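Local coordinates for uncharacterized protein DUF1185 (Bordetella bronchiseptica RB50, PDB 3BYQ) that is of uncharacterised function but adopts a variant of the Bacillus chorismate mutase fold and may take part in amino-acid metabolism, at the interface of chains A and B. Coordinates in Å, arbitrary orientation; residue numbers count along the deposited sequence, not the author numbering. Chains: chain A/B, Uncharacterized protein DUF1185.

The interface of chains A and B. Residues chain A 50, 54, 93, 96-97; chain B 173, 177-178.
B:Leu178 pushes its isobutyl group into chain A beside the carboxylate of A:Glu93, a worked example of how a subunit interface pairs an apolar plug with a side-on salt bridge. The two methyls of the leucine divide the work. B:Leu178 CD1 lies 3.5 Å from A:Ala96 CB and against the backbone leading into A:Val97, while CD2 of B:Leu178 meets both CB of A:Leu50 and CG1 of A:Val97. The selenium of selenomethionine A:Met54 adds a looser contact at 4.1 Å from B:Leu178 CB.

Alongside the plug, A:Glu93 is gripped by B:Arg173, whose NE and NH2 take one carboxylate oxygen each. The salt bridge from B:Arg173 NE to A:Glu93 OE1 measures 2.7 Å and is nearly straight, 169° at the hydrogen. Both oxygens lie close to the guanidinium plane, yet the carboxylate is turned 40° from it. OE2 also accepts from the backbone: B:Arg177 N reaches A:Glu93 OE2 at 2.9 Å from the face opposite to NH2 of B:Arg173, so that the two bonds should limit rotation of the carboxylate. A bend at chi2 (70°) swings the acid toward these donors, and CB of A:Ala96 lies over one face of the B:Arg173 guanidinium, toward its rim.

The side chain of B:Arg177 runs out extended, and CD1 of A:Leu50 rests 3.4 Å above its guanidinium plane, offset toward the rim. A water joins A:Leu50 N to B:Arg177 O.

In chain A the receiving surface combines short helix 93-96, A:Val97 in the link to helix 98-109, and the start of helix 51-72 with A:Leu50 just before it; chain B supplies a loop beyond strand 161-169. Two-fold symmetry repeats the patch; the deposited assembly holds six copies, though the structure alone does not show whether this interface is biological.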
# COMPACT_ATOMS: atom_id res chain seq x y z
N LEU A 50 18.29 -16.99 -21.51
CA LEU A 50 17.07 -16.15 -21.66
C LEU A 50 17.02 -15.42 -23.01
O LEU A 50 16.12 -14.62 -23.28
CB LEU A 50 17.00 -15.16 -20.51
CG LEU A 50 16.75 -15.75 -19.12
CD1 LEU A 50 16.85 -14.66 -18.05
CD2 LEU A 50 15.38 -16.45 -19.06
N MSE A 54 14.07 -13.16 -24.80
CA MSE A 54 14.35 -11.75 -25.11
C MSE A 54 14.09 -11.42 -26.59
O MSE A 54 13.54 -10.36 -26.95
CB MSE A 54 15.79 -11.39 -24.75
CG MSE A 54 16.08 -9.92 -24.96
SE MSE A 54 17.72 -9.40 -24.10
CE MSE A 54 18.94 -10.13 -25.37
N GLU A 93 16.19 -10.78 -13.81
CA GLU A 93 16.66 -10.98 -15.19
C GLU A 93 15.51 -11.20 -16.16
O GLU A 93 15.62 -10.91 -17.35
CB GLU A 93 17.64 -12.14 -15.30
CG GLU A 93 18.64 -11.95 -16.43
CD GLU A 93 19.66 -10.84 -16.18
OE1 GLU A 93 19.73 -10.31 -15.06
OE2 GLU A 93 20.46 -10.53 -17.10
N ALA A 96 14.65 -7.84 -17.12
CA ALA A 96 15.78 -7.19 -17.82
C ALA A 96 15.76 -7.42 -19.33
O ALA A 96 16.33 -6.68 -20.10
CB ALA A 96 17.13 -7.61 -17.22
N VAL A 97 15.13 -8.50 -19.74
CA VAL A 97 14.99 -8.78 -21.17
C VAL A 97 14.27 -7.65 -21.96
O VAL A 97 14.45 -7.47 -23.18
CB VAL A 97 14.27 -10.11 -21.44
CG1 VAL A 97 15.04 -11.29 -20.85
CG2 VAL A 97 12.88 -10.09 -20.83
N ARG B 173 23.98 -6.67 -12.27
CA ARG B 173 22.94 -7.51 -11.67
C ARG B 173 23.61 -8.83 -11.30
O ARG B 173 24.49 -9.31 -12.03
CB ARG B 173 21.81 -7.79 -12.65
CG ARG B 173 20.97 -6.57 -13.07
CD ARG B 173 19.75 -6.97 -13.92
NE ARG B 173 20.20 -7.63 -15.13
CZ ARG B 173 20.68 -7.01 -16.20
NH1 ARG B 173 20.81 -5.70 -16.23
NH2 ARG B 173 21.09 -7.72 -17.22
N ARG B 177 23.00 -11.79 -17.62
CA ARG B 177 23.30 -12.77 -18.67
C ARG B 177 22.59 -12.54 -19.97
O ARG B 177 22.30 -13.48 -20.69
CB ARG B 177 22.99 -14.21 -18.17
CG ARG B 177 21.54 -14.50 -17.75
CD ARG B 177 21.51 -15.80 -16.93
NE ARG B 177 20.15 -16.30 -16.62
CZ ARG B 177 19.43 -15.93 -15.58
NH1 ARG B 177 19.83 -14.98 -14.76
NH2 ARG B 177 18.26 -16.49 -15.38
N LEU B 178 22.40 -11.27 -20.30
CA LEU B 178 21.64 -10.89 -21.50
C LEU B 178 22.47 -10.24 -22.59
O LEU B 178 21.95 -9.60 -23.50
CB LEU B 178 20.45 -10.02 -21.09
CG LEU B 178 19.36 -10.65 -20.20
CD1 LEU B 178 18.35 -9.57 -19.86
CD2 LEU B 178 18.75 -11.87 -20.86
O HOH W 1 20.86 -15.80 -21.09